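PDB 5IKY: oxalate biosynthetic component 1 from Burkholderia thailandensis, which takes part in quorum sensing-dependent oxalate production as a bifunctional enzyme that combines serine hydrolase and lyase activities in a single chain. Local coordinates for residues G344-I349 / L525-P530; D384-D389 / G393-D398; L1059-R1064 / I1071-A1076. All coordinates share one frame; numbering follows the deposited sequence.

Contact 1: G344-I349 / L525-P530; sequences GVRPEI and LGMSRP
Arg346 carries this contact almost alone, gripped at its edge by the backbone of Leu525 and over one face by Met527. The bond from NH1 of Arg346 to O of Leu525 is modelled at 2.5 Å, doubtfully short, and nearly straight, with an N-H...O angle of 163°. The oxygen lies 9° out of the guanidinium plane. NH2 of Arg346 adds a weak second bond to the same oxygen at 3.3 Å, and also reaches weakly to O of Pro374. Met527 lies over one face, its CE 3.7 Å above the centre of the guanidinium. The same methyl touches the stem of the arginine, 3.6 Å from CB of Arg346, and the bends at chi2 (100°) and chi3 bring the guanidinium under it as well. Arg346 opens strand 346-351 of the parallel TIM-type barrel, between strands 310-313 and 375-380, whereas Leu525 lies at the end of helix 518-524, where Gly526 makes the Schellman motif. The packing slackens beyond that point. Exposed Gly526 offers its O at the guanidinium edge, but 3.7 Å from NH1 of Arg346 and without a hydrogen bond, and Met527 itself is partly exposed. Leu525 CB comes no closer than 4.5 Å to NH2 of Arg346, though both side chains rest on Leu376 of strand 375-380.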
ATOM      1  N   GLY A 344       3.606 -25.677  -2.564  1.00 55.32           N
ATOM      2  CA  GLY A 344       3.850 -24.830  -1.409  1.00 35.98           C
ATOM      3  C   GLY A 344       2.607 -24.112  -0.924  1.00 57.14           C
ATOM      4  O   GLY A 344       2.682 -23.029  -0.343  1.00 49.34           O
ATOM      5  N   VAL A 345       1.453 -24.725  -1.155  1.00 46.73           N
ATOM      6  CA  VAL A 345       0.186 -24.118  -0.785  1.00 39.50           C
ATOM      7  C   VAL A 345      -0.345 -24.689   0.530  1.00 51.46           C
ATOM      8  O   VAL A 345      -0.384 -25.902   0.722  1.00 42.84           O
ATOM      9  CB  VAL A 345      -0.865 -24.314  -1.892  1.00 43.20           C
ATOM     10  CG1 VAL A 345      -2.176 -23.644  -1.512  1.00 36.94           C
ATOM     11  CG2 VAL A 345      -0.344 -23.768  -3.211  1.00 35.66           C
ATOM     12  N   ARG A 346      -0.737 -23.797   1.433  1.00 35.81           N
ATOM     13  CA  ARG A 346      -1.355 -24.176   2.696  1.00 42.74           C
ATOM     14  C   ARG A 346      -2.869 -24.176   2.543  1.00 42.92           C
ATOM     15  O   ARG A 346      -3.444 -23.202   2.071  1.00 48.68           O
ATOM     16  CB  ARG A 346      -0.934 -23.212   3.806  1.00 44.50           C
ATOM     17  CG  ARG A 346      -1.535 -23.504   5.173  1.00 41.65           C
ATOM     18  CD  ARG A 346      -0.541 -24.231   6.062  1.00 39.00           C
ATOM     19  NE  ARG A 346       0.757 -23.559   6.101  1.00 48.70           N
ATOM     20  CZ  ARG A 346       1.118 -22.667   7.020  1.00 36.58           C
ATOM     21  NH1 ARG A 346       2.321 -22.113   6.965  1.00 36.49           N
ATOM     22  NH2 ARG A 346       0.286 -22.333   7.998  1.00 44.97           N
ATOM     23  N   PRO A 347      -3.527 -25.274   2.929  1.00 42.63           N
ATOM     24  CA  PRO A 347      -4.989 -25.284   2.813  1.00 42.29           C
ATOM     25  C   PRO A 347      -5.656 -24.372   3.837  1.00 38.06           C
ATOM     26  O   PRO A 347      -5.125 -24.189   4.931  1.00 50.57           O
ATOM     27  CB  PRO A 347      -5.353 -26.748   3.076  1.00 46.00           C
ATOM     28  CG  PRO A 347      -4.239 -27.266   3.912  1.00 38.61           C
ATOM     29  CD  PRO A 347      -3.000 -26.553   3.433  1.00 43.64           C
ATOM     30  N   GLU A 348      -6.795 -23.792   3.474  1.00 48.19           N
ATOM     31  CA  GLU A 348      -7.659 -23.157   4.458  1.00 41.51           C
ATOM     32  C   GLU A 348      -8.943 -23.952   4.543  1.00 50.81           C
ATOM     33  O   GLU A 348      -9.680 -24.068   3.562  1.00 50.73           O
ATOM     34  CB  GLU A 348      -7.972 -21.707   4.106  1.00 40.54           C
ATOM     35  CG  GLU A 348      -8.727 -20.972   5.203  1.00 61.29           C
ATOM     36  CD  GLU A 348      -9.294 -19.645   4.738  1.00 84.17           C
ATOM     37  OE1 GLU A 348      -9.763 -19.567   3.583  1.00 86.01           O
ATOM     38  OE2 GLU A 348      -9.260 -18.678   5.530  1.00 85.30           O
ATOM     39  N   ILE A 349      -9.208 -24.505   5.717  1.00 50.11           N
ATOM     40  CA  ILE A 349     -10.382 -25.339   5.891  1.00 48.07           C
ATOM     41  C   ILE A 349     -11.635 -24.484   5.933  1.00 51.69           C
ATOM     42  O   ILE A 349     -11.857 -23.737   6.885  1.00 44.51           O
ATOM     43  CB  ILE A 349     -10.299 -26.178   7.172  1.00 53.60           C
ATOM     44  CG1 ILE A 349      -8.868 -26.686   7.387  1.00 51.57           C
ATOM     45  CG2 ILE A 349     -11.300 -27.321   7.119  1.00 44.76           C
ATOM     46  CD1 ILE A 349      -8.351 -27.557   6.275  1.00 62.20           C
ATOM     47  N   LEU A 525       2.254 -17.041  10.347  1.00 46.02           N
ATOM     48  CA  LEU A 525       1.762 -18.253   9.699  1.00 50.16           C
ATOM     49  C   LEU A 525       2.896 -19.067   9.086  1.00 38.74           C
ATOM     50  O   LEU A 525       2.672 -20.159   8.562  1.00 50.39           O
ATOM     51  CB  LEU A 525       0.733 -17.904   8.619  1.00 36.76           C
ATOM     52  CG  LEU A 525      -0.470 -17.060   9.049  1.00 44.64           C
ATOM     53  CD1 LEU A 525      -1.419 -16.822   7.880  1.00 46.59           C
ATOM     54  CD2 LEU A 525      -1.202 -17.716  10.210  1.00 48.28           C
ATOM     55  N   GLY A 526       4.109 -18.532   9.150  1.00 46.88           N
ATOM     56  CA  GLY A 526       5.256 -19.171   8.535  1.00 36.90           C
ATOM     57  C   GLY A 526       5.206 -19.109   7.019  1.00 56.19           C
ATOM     58  O   GLY A 526       5.422 -20.114   6.348  1.00 42.80           O
ATOM     59  N   MET A 527       4.919 -17.926   6.479  1.00 42.09           N
ATOM     60  CA  MET A 527       4.788 -17.749   5.034  1.00 47.00           C
ATOM     61  C   MET A 527       5.586 -16.558   4.521  1.00 47.12           C
ATOM     62  O   MET A 527       5.161 -15.883   3.581  1.00 50.81           O
ATOM     63  CB  MET A 527       3.322 -17.557   4.639  1.00 42.48           C
ATOM     64  CG  MET A 527       2.407 -18.718   4.951  1.00 48.55           C
ATOM     65  SD  MET A 527       0.699 -18.288   4.569  1.00 70.99           S
ATOM     66  CE  MET A 527      -0.116 -19.848   4.889  1.00 66.39           C
ATOM     67  N   SER A 528       6.733 -16.293   5.134  1.00 46.29           N
ATOM     68  CA  SER A 528       7.546 -15.146   4.743  1.00 54.15           C
ATOM     69  C   SER A 528       8.008 -15.276   3.295  1.00 46.99           C
ATOM     70  O   SER A 528       8.265 -16.377   2.813  1.00 40.49           O
ATOM     71  CB  SER A 528       8.749 -14.998   5.675  1.00 49.31           C
ATOM     72  OG  SER A 528       9.571 -16.151   5.631  1.00 78.11           O
ATOM     73  N   ARG A 529       8.089 -14.144   2.604  1.00 42.45           N
ATOM     74  CA  ARG A 529       8.534 -14.108   1.214  1.00 36.59           C
ATOM     75  C   ARG A 529       9.998 -14.528   1.102  1.00 50.94           C
ATOM     76  O   ARG A 529      10.762 -14.370   2.054  1.00 42.94           O
ATOM     77  CB  ARG A 529       8.335 -12.705   0.633  1.00 46.43           C
ATOM     78  CG  ARG A 529       6.896 -12.369   0.283  1.00 41.80           C
ATOM     79  CD  ARG A 529       6.319 -13.394  -0.666  1.00 39.19           C
ATOM     80  NE  ARG A 529       5.073 -12.944  -1.278  1.00 42.36           N
ATOM     81  CZ  ARG A 529       4.241 -13.744  -1.937  1.00 39.67           C
ATOM     82  NH1 ARG A 529       4.517 -15.037  -2.052  1.00 38.50           N
ATOM     83  NH2 ARG A 529       3.129 -13.259  -2.467  1.00 55.64           N
ATOM     84  N   PRO A 530      10.392 -15.075  -0.061  1.00 54.09           N
ATOM     85  CA  PRO A 530      11.768 -15.544  -0.277  1.00 43.80           C
ATOM     86  C   PRO A 530      12.844 -14.484  -0.020  1.00 51.43           C
ATOM     87  O   PRO A 530      13.868 -14.806   0.586  1.00 60.03           O
ATOM     88  CB  PRO A 530      11.765 -15.959  -1.751  1.00 37.28           C
ATOM     89  CG  PRO A 530      10.351 -16.343  -2.022  1.00 43.79           C
ATOM     90  CD  PRO A 530       9.514 -15.404  -1.200  1.00 36.64           C
TER

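Contact 2: D384-D389 / G393-D398; sequences DQYHRD and GDTSDD
Thr395 sits over the face of the Tyr386 ring: its CB is 3.9 Å from the ring centroid and 17° off the normal, a CH-pi contact, with the hydroxyl OG1 also above the ring centre. This is a diagonal pairing, since Tyr386 is directly opposite Asp397 and the side chains of that pair diverge. The direct partner of Thr395 is Arg388, and the two run alongside each other on the face that carries them both. With chi1 of Thr395 at 60°, OG1 goes to the tyrosine while CG2 turns to the arginine, 3.3 Å from its NH2. The bend of Arg388 at chi3 returns NE towards the chain, where it makes a weak bond to O of Gly393 at 3.2 Å. Together the segments form a two-stranded antiparallel beta hairpin after strand 375-380, resting on Val319 through Tyr386 and on helix 354-360 through His387 and Asp398. Its central hydrogen-bonded pair is His387 with Ser396, joined by His387 N to Ser396 O at 2.9 Å and the reciprocal Ser396 N to His387 O. On the other face, shared by these two, the histidine ring presents its edge to the serine, ND1 lying 4.0 Å from OG of Ser396. CB of His387 packs against CB of Asp398 at 3.7 Å, and the Asp398 carboxylate turns to the hydroxyl of Thr355. Towards the loop, Asp389 N hydrogen-bonds to Asp394 O, while Asp389 OD1 accepts a hydrogen bond from N of Ser392.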
ATOM      1  N   ASP A 384     -27.165 -21.698   5.961  1.00 71.04           N
ATOM      2  CA  ASP A 384     -27.911 -22.944   6.137  1.00 70.93           C
ATOM      3  C   ASP A 384     -27.359 -24.092   5.294  1.00 64.65           C
ATOM      4  O   ASP A 384     -27.236 -23.982   4.074  1.00 56.02           O
ATOM      5  CB  ASP A 384     -29.389 -22.726   5.816  1.00 67.84           C
ATOM      6  CG  ASP A 384     -30.071 -21.809   6.811  1.00 77.35           C
ATOM      7  OD1 ASP A 384     -29.460 -21.517   7.861  1.00 85.59           O
ATOM      8  OD2 ASP A 384     -31.218 -21.387   6.550  1.00 91.08           O
ATOM      9  N   GLN A 385     -27.040 -25.194   5.966  1.00 52.80           N
ATOM     10  CA  GLN A 385     -26.441 -26.360   5.327  1.00 61.10           C
ATOM     11  C   GLN A 385     -27.277 -27.620   5.520  1.00 60.66           C
ATOM     12  O   GLN A 385     -27.987 -27.767   6.517  1.00 60.65           O
ATOM     13  CB  GLN A 385     -25.029 -26.595   5.871  1.00 47.95           C
ATOM     14  CG  GLN A 385     -23.983 -25.632   5.336  1.00 53.62           C
ATOM     15  CD  GLN A 385     -23.514 -26.007   3.943  1.00 65.53           C
ATOM     16  OE1 GLN A 385     -23.267 -27.180   3.651  1.00 64.44           O
ATOM     17  NE2 GLN A 385     -23.394 -25.011   3.073  1.00 55.48           N
ATOM     18  N   TYR A 386     -27.180 -28.529   4.558  1.00 59.78           N
ATOM     19  CA  TYR A 386     -27.813 -29.839   4.656  1.00 58.31           C
ATOM     20  C   TYR A 386     -26.775 -30.945   4.810  1.00 62.39           C
ATOM     21  O   TYR A 386     -25.701 -30.889   4.213  1.00 70.99           O
ATOM     22  CB  TYR A 386     -28.666 -30.127   3.415  1.00 62.67           C
ATOM     23  CG  TYR A 386     -30.080 -29.598   3.468  1.00 74.65           C
ATOM     24  CD1 TYR A 386     -30.778 -29.531   4.667  1.00 69.18           C
ATOM     25  CD2 TYR A 386     -30.719 -29.168   2.311  1.00 78.35           C
ATOM     26  CE1 TYR A 386     -32.077 -29.049   4.708  1.00 74.74           C
ATOM     27  CE2 TYR A 386     -32.010 -28.685   2.342  1.00 71.07           C
ATOM     28  CZ  TYR A 386     -32.684 -28.625   3.543  1.00 77.75           C
ATOM     29  OH  TYR A 386     -33.972 -28.143   3.576  1.00 91.71           O
ATOM     30  N   HIS A 387     -27.097 -31.945   5.618  1.00 62.05           N
ATOM     31  CA  HIS A 387     -26.433 -33.234   5.506  1.00 50.76           C
ATOM     32  C   HIS A 387     -27.399 -34.173   4.808  1.00 54.67           C
ATOM     33  O   HIS A 387     -28.591 -34.174   5.110  1.00 63.67           O
ATOM     34  CB  HIS A 387     -26.030 -33.794   6.868  1.00 51.27           C
ATOM     35  CG  HIS A 387     -25.586 -35.223   6.819  1.00 54.62           C
ATOM     36  ND1 HIS A 387     -26.457 -36.279   6.993  1.00 66.44           N
ATOM     37  CD2 HIS A 387     -24.367 -35.774   6.613  1.00 51.10           C
ATOM     38  CE1 HIS A 387     -25.793 -37.416   6.897  1.00 53.36           C
ATOM     39  NE2 HIS A 387     -24.523 -37.139   6.666  1.00 63.38           N
ATOM     40  N   ARG A 388     -26.894 -34.963   3.870  1.00 56.55           N
ATOM     41  CA  ARG A 388     -27.750 -35.883   3.138  1.00 59.14           C
ATOM     42  C   ARG A 388     -27.406 -37.332   3.443  1.00 68.62           C
ATOM     43  O   ARG A 388     -26.269 -37.766   3.259  1.00 83.99           O
ATOM     44  CB  ARG A 388     -27.652 -35.626   1.634  1.00 58.48           C
ATOM     45  CG  ARG A 388     -28.320 -36.694   0.782  1.00 67.05           C
ATOM     46  CD  ARG A 388     -28.697 -36.134  -0.574  1.00 56.22           C
ATOM     47  NE  ARG A 388     -29.827 -35.218  -0.468  1.00 92.01           N
ATOM     48  CZ  ARG A 388     -30.093 -34.256  -1.343  1.00 81.24           C
ATOM     49  NH1 ARG A 388     -29.298 -34.073  -2.384  1.00 82.22           N
ATOM     50  NH2 ARG A 388     -31.144 -33.470  -1.169  1.00108.17           N
ATOM     51  N   ASP A 389     -28.401 -38.072   3.920  1.00 72.75           N
ATOM     52  CA  ASP A 389     -28.243 -39.498   4.162  1.00 72.70           C
ATOM     53  C   ASP A 389     -28.019 -40.229   2.843  1.00 65.74           C
ATOM     54  O   ASP A 389     -28.864 -40.182   1.950  1.00 62.83           O
ATOM     55  CB  ASP A 389     -29.467 -40.059   4.886  1.00 74.85           C
ATOM     56  CG  ASP A 389     -29.401 -41.560   5.064  1.00 81.77           C
ATOM     57  OD1 ASP A 389     -29.895 -42.283   4.177  1.00 90.95           O
ATOM     58  OD2 ASP A 389     -28.853 -42.017   6.090  1.00116.14           O
ATOM     59  N   GLY A 393     -31.541 -40.479   1.222  1.00 65.40           N
ATOM     60  CA  GLY A 393     -31.519 -39.227   0.491  1.00 57.55           C
ATOM     61  C   GLY A 393     -32.142 -38.113   1.307  1.00 57.49           C
ATOM     62  O   GLY A 393     -32.179 -36.962   0.879  1.00 70.62           O
ATOM     63  N   ASP A 394     -32.639 -38.468   2.488  1.00 67.68           N
ATOM     64  CA  ASP A 394     -33.223 -37.498   3.406  1.00 71.86           C
ATOM     65  C   ASP A 394     -32.191 -36.466   3.832  1.00 76.12           C
ATOM     66  O   ASP A 394     -30.998 -36.762   3.915  1.00 85.19           O
ATOM     67  CB  ASP A 394     -33.800 -38.200   4.637  1.00 84.54           C
ATOM     68  CG  ASP A 394     -35.057 -38.988   4.326  1.00 94.02           C
ATOM     69  OD1 ASP A 394     -35.454 -39.037   3.141  1.00 88.44           O
ATOM     70  OD2 ASP A 394     -35.646 -39.561   5.268  1.00 97.81           O
ATOM     71  N   THR A 395     -32.655 -35.253   4.102  1.00 60.75           N
ATOM     72  CA  THR A 395     -31.764 -34.182   4.514  1.00 55.50           C
ATOM     73  C   THR A 395     -32.055 -33.738   5.941  1.00 68.31           C
ATOM     74  O   THR A 395     -33.186 -33.825   6.417  1.00 72.78           O
ATOM     75  CB  THR A 395     -31.870 -32.969   3.577  1.00 60.59           C
ATOM     76  OG1 THR A 395     -33.211 -32.461   3.596  1.00 70.17           O
ATOM     77  CG2 THR A 395     -31.507 -33.367   2.156  1.00 65.22           C
ATOM     78  N   SER A 396     -31.016 -33.270   6.620  1.00 75.40           N
ATOM     79  CA  SER A 396     -31.154 -32.730   7.962  1.00 64.61           C
ATOM     80  C   SER A 396     -30.248 -31.517   8.103  1.00 54.07           C
ATOM     81  O   SER A 396     -29.348 -31.310   7.290  1.00 67.18           O
ATOM     82  CB  SER A 396     -30.820 -33.790   9.016  1.00 56.27           C
ATOM     83  OG  SER A 396     -29.588 -34.432   8.735  1.00 76.00           O
ATOM     84  N   ASP A 397     -30.493 -30.715   9.132  1.00 64.64           N
ATOM     85  CA  ASP A 397     -29.739 -29.486   9.340  1.00 65.54           C
ATOM     86  C   ASP A 397     -28.350 -29.774   9.900  1.00 76.29           C
ATOM     87  O   ASP A 397     -28.214 -30.278  11.014  1.00 81.00           O
ATOM     88  CB  ASP A 397     -30.505 -28.550  10.275  1.00 65.33           C
ATOM     89  CG  ASP A 397     -29.874 -27.176  10.370  1.00 86.22           C
ATOM     90  OD1 ASP A 397     -29.106 -26.807   9.455  1.00 86.06           O
ATOM     91  OD2 ASP A 397     -30.154 -26.463  11.356  1.00 83.33           O
ATOM     92  N   ASP A 398     -27.323 -29.446   9.121  1.00 71.03           N
ATOM     93  CA  ASP A 398     -25.945 -29.679   9.536  1.00 61.96           C
ATOM     94  C   ASP A 398     -25.213 -28.358   9.750  1.00 57.22           C
ATOM     95  O   ASP A 398     -23.987 -28.327   9.852  1.00 71.18           O
ATOM     96  CB  ASP A 398     -25.206 -30.527   8.496  1.00 61.06           C
ATOM     97  CG  ASP A 398     -24.054 -31.315   9.095  1.00 82.82           C
ATOM     98  OD1 ASP A 398     -24.121 -31.646  10.299  1.00 68.01           O
ATOM     99  OD2 ASP A 398     -23.081 -31.602   8.364  1.00 84.00           O
TER

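Contact 3: L1059-R1064 / I1071-A1076; sequences LDDHAR and IRRYLA
The type I beta turn from Asp1060 to Ala1063, closed by the bond from Ala1063 N to Asp1060 O at 3.1 Å, faces the short helix 1071-1076, with CA of Leu1059 and CA of Arg1073 8.0 Å apart. One side chain spans the interval. Arg1073 has CG anti to the carbonyl carbon (chi1 -66°) and runs extended from CG to NE, which carries its guanidinium away from the helix to lay a face over the turn: CA of Asp1060 stands 3.6 Å above the plane, offset towards the rim. Asp1061 comes instead to the edge, its OD1 in the guanidinium plane and 3.4 Å from NH1 of Arg1073. This salt bridge is weak as a hydrogen bond, although the N-H...O angle is 156°, and the carboxylate is turned 65° out of the arginine plane, so it does not meet the guanidinium side-on as a flat pair. NE of Arg1073 has a second carboxylate partner in Asp1067, so the positive charge is probably shared between two aspartates. Within the alpha/beta hydrolase part, this turn follows strand 1049-1054; Leu1059 packs on Cys1023 of helix 1015-1025, while Ile1071 and Leu1075 pack one side of the helix on helix 792-813 and on Phe974 of strand 969-976.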
ATOM      1  N   LEU A1059       5.751  13.584  -3.484  1.00 78.78           N
ATOM      2  CA  LEU A1059       5.310  13.178  -4.811  1.00 72.80           C
ATOM      3  C   LEU A1059       6.412  13.405  -5.836  1.00 74.90           C
ATOM      4  O   LEU A1059       7.201  14.342  -5.714  1.00 78.51           O
ATOM      5  CB  LEU A1059       4.048  13.940  -5.217  1.00 74.43           C
ATOM      6  CG  LEU A1059       2.761  13.583  -4.469  1.00 82.39           C
ATOM      7  CD1 LEU A1059       1.572  14.327  -5.060  1.00 72.65           C
ATOM      8  CD2 LEU A1059       2.524  12.078  -4.489  1.00 77.64           C
ATOM      9  N   ASP A1060       6.470  12.540  -6.844  1.00 76.07           N
ATOM     10  CA  ASP A1060       7.405  12.729  -7.945  1.00 82.83           C
ATOM     11  C   ASP A1060       6.686  13.420  -9.103  1.00 90.31           C
ATOM     12  O   ASP A1060       5.572  13.919  -8.935  1.00 90.32           O
ATOM     13  CB  ASP A1060       8.014  11.390  -8.384  1.00 87.60           C
ATOM     14  CG  ASP A1060       7.050  10.530  -9.186  1.00 91.53           C
ATOM     15  OD1 ASP A1060       5.825  10.723  -9.064  1.00103.75           O
ATOM     16  OD2 ASP A1060       7.523   9.649  -9.935  1.00103.85           O
ATOM     17  N   ASP A1061       7.314  13.440 -10.274  1.00 93.20           N
ATOM     18  CA  ASP A1061       6.738  14.121 -11.429  1.00 99.65           C
ATOM     19  C   ASP A1061       5.479  13.426 -11.949  1.00 95.89           C
ATOM     20  O   ASP A1061       4.621  14.059 -12.565  1.00 92.80           O
ATOM     21  CB  ASP A1061       7.775  14.234 -12.548  1.00104.33           C
ATOM     22  CG  ASP A1061       8.987  15.049 -12.136  1.00108.88           C
ATOM     23  OD1 ASP A1061       8.890  15.801 -11.143  1.00101.63           O
ATOM     24  OD2 ASP A1061      10.035  14.940 -12.808  1.00110.35           O
ATOM     25  N   HIS A1062       5.366  12.127 -11.694  1.00 95.24           N
ATOM     26  CA  HIS A1062       4.206  11.362 -12.140  1.00 87.79           C
ATOM     27  C   HIS A1062       3.217  11.139 -11.002  1.00 82.54           C
ATOM     28  O   HIS A1062       2.381  10.234 -11.067  1.00 84.20           O
ATOM     29  CB  HIS A1062       4.641  10.017 -12.723  1.00 90.66           C
ATOM     30  CG  HIS A1062       5.711  10.127 -13.763  1.00106.12           C
ATOM     31  ND1 HIS A1062       5.439  10.417 -15.083  1.00105.40           N
ATOM     32  CD2 HIS A1062       7.055   9.984 -13.680  1.00107.54           C
ATOM     33  CE1 HIS A1062       6.569  10.449 -15.766  1.00107.23           C
ATOM     34  NE2 HIS A1062       7.564  10.189 -14.938  1.00108.22           N
ATOM     35  N   ALA A1063       3.327  11.968  -9.965  1.00 76.89           N
ATOM     36  CA  ALA A1063       2.509  11.857  -8.755  1.00 81.55           C
ATOM     37  C   ALA A1063       2.675  10.496  -8.074  1.00 89.94           C
ATOM     38  O   ALA A1063       1.786  10.035  -7.359  1.00 86.65           O
ATOM     39  CB  ALA A1063       1.037  12.119  -9.075  1.00 60.17           C
ATOM     40  N   ARG A1064       3.819   9.859  -8.303  1.00 95.19           N
ATOM     41  CA  ARG A1064       4.142   8.590  -7.660  1.00 89.72           C
ATOM     42  C   ARG A1064       5.054   8.826  -6.460  1.00 95.85           C
ATOM     43  O   ARG A1064       5.109   9.935  -5.926  1.00 98.58           O
ATOM     44  CB  ARG A1064       4.796   7.634  -8.659  1.00 76.79           C
ATOM     45  CG  ARG A1064       3.831   7.073  -9.691  1.00 78.36           C
ATOM     46  CD  ARG A1064       2.708   6.299  -9.016  1.00 89.80           C
ATOM     47  NE  ARG A1064       1.777   5.716  -9.977  1.00102.92           N
ATOM     48  CZ  ARG A1064       0.457   5.858  -9.918  1.00106.73           C
ATOM     49  NH1 ARG A1064      -0.093   6.568  -8.941  1.00 99.53           N
ATOM     50  NH2 ARG A1064      -0.316   5.292 -10.835  1.00113.81           N
ATOM     51  N   ILE A1071      16.609  16.450  -1.652  1.00 69.79           N
ATOM     52  CA  ILE A1071      16.506  17.550  -0.701  1.00 78.27           C
ATOM     53  C   ILE A1071      15.638  18.676  -1.268  1.00 84.03           C
ATOM     54  O   ILE A1071      15.038  19.448  -0.519  1.00 82.90           O
ATOM     55  CB  ILE A1071      17.907  18.090  -0.323  1.00 76.83           C
ATOM     56  CG1 ILE A1071      17.805  19.162   0.766  1.00 79.89           C
ATOM     57  CG2 ILE A1071      18.636  18.619  -1.550  1.00 73.41           C
ATOM     58  CD1 ILE A1071      17.094  18.692   2.014  1.00 77.01           C
ATOM     59  N   ARG A1072      15.559  18.747  -2.594  1.00 81.90           N
ATOM     60  CA  ARG A1072      14.740  19.754  -3.261  1.00 89.78           C
ATOM     61  C   ARG A1072      13.260  19.571  -2.936  1.00 86.83           C
ATOM     62  O   ARG A1072      12.604  20.507  -2.482  1.00 83.79           O
ATOM     63  CB  ARG A1072      14.958  19.707  -4.776  1.00 89.68           C
ATOM     64  N   ARG A1073      12.741  18.366  -3.163  1.00 89.22           N
ATOM     65  CA  ARG A1073      11.334  18.075  -2.891  1.00 78.51           C
ATOM     66  C   ARG A1073      11.002  18.227  -1.411  1.00 79.89           C
ATOM     67  O   ARG A1073       9.885  18.605  -1.057  1.00 89.39           O
ATOM     68  CB  ARG A1073      10.965  16.664  -3.352  1.00 79.83           C
ATOM     69  CG  ARG A1073      11.024  16.444  -4.853  1.00 84.24           C
ATOM     70  CD  ARG A1073      10.464  15.076  -5.216  1.00 82.54           C
ATOM     71  NE  ARG A1073      10.995  14.578  -6.480  1.00 87.56           N
ATOM     72  CZ  ARG A1073      10.506  14.895  -7.674  1.00100.22           C
ATOM     73  NH1 ARG A1073       9.475  15.723  -7.773  1.00 98.77           N
ATOM     74  NH2 ARG A1073      11.054  14.390  -8.772  1.00 98.21           N
ATOM     75  N   TYR A1074      11.970  17.922  -0.553  1.00 78.44           N
ATOM     76  CA  TYR A1074      11.786  18.075   0.886  1.00 79.78           C
ATOM     77  C   TYR A1074      11.514  19.530   1.241  1.00 74.70           C
ATOM     78  O   TYR A1074      10.681  19.826   2.098  1.00 72.55           O
ATOM     79  CB  TYR A1074      13.011  17.572   1.649  1.00 80.41           C
ATOM     80  CG  TYR A1074      12.864  16.171   2.191  1.00 71.91           C
ATOM     81  CD1 TYR A1074      12.044  15.912   3.282  1.00 81.87           C
ATOM     82  CD2 TYR A1074      13.555  15.108   1.623  1.00 60.12           C
ATOM     83  CE1 TYR A1074      11.906  14.633   3.788  1.00 74.37           C
ATOM     84  CE2 TYR A1074      13.425  13.824   2.123  1.00 71.49           C
ATOM     85  CZ  TYR A1074      12.598  13.593   3.206  1.00 77.02           C
ATOM     86  OH  TYR A1074      12.462  12.318   3.707  1.00 71.38           O
ATOM     87  N   LEU A1075      12.220  20.431   0.568  1.00 69.80           N
ATOM     88  CA  LEU A1075      12.071  21.859   0.811  1.00 74.82           C
ATOM     89  C   LEU A1075      10.937  22.456  -0.018  1.00 73.32           C
ATOM     90  O   LEU A1075      10.229  23.351   0.439  1.00 78.16           O
ATOM     91  CB  LEU A1075      13.381  22.589   0.510  1.00 77.28           C
ATOM     92  CG  LEU A1075      14.574  22.196   1.383  1.00 86.12           C
ATOM     93  CD1 LEU A1075      15.835  22.911   0.921  1.00 92.79           C
ATOM     94  CD2 LEU A1075      14.288  22.496   2.848  1.00 82.03           C
ATOM     95  N   ALA A1076      10.767  21.953  -1.238  1.00 78.84           N
ATOM     96  CA  ALA A1076       9.739  22.464  -2.140  1.00 76.41           C
ATOM     97  C   ALA A1076       8.340  22.183  -1.607  1.00 88.73           C
ATOM     98  O   ALA A1076       7.491  23.073  -1.567  1.00104.88           O
ATOM     99  CB  ALA A1076       9.903  21.865  -3.531  1.00 62.78           C
TER

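Contacts 1 and 2 belong to the barrel and its surroundings, contact 3 to the hydrolase part on the opposite side of the chain's centre. Contact 2 falls in sequence between the two segments of contact 1, and their nearest atoms are about 12 Å apart. Contact 1 gathers at the start of strand 346-351, whereas contact 2 follows the end of strand 375-380, so they mark opposite ends of the barrel. The magnesium ion is bound by His227 and Glu477; of contact 2, the Gln385 side chain comes within about 11 Å of it, without touching the ion. Contact 3 stays remote, its centre about 62 Å from that of contact 2 and 38 Å from that of contact 1.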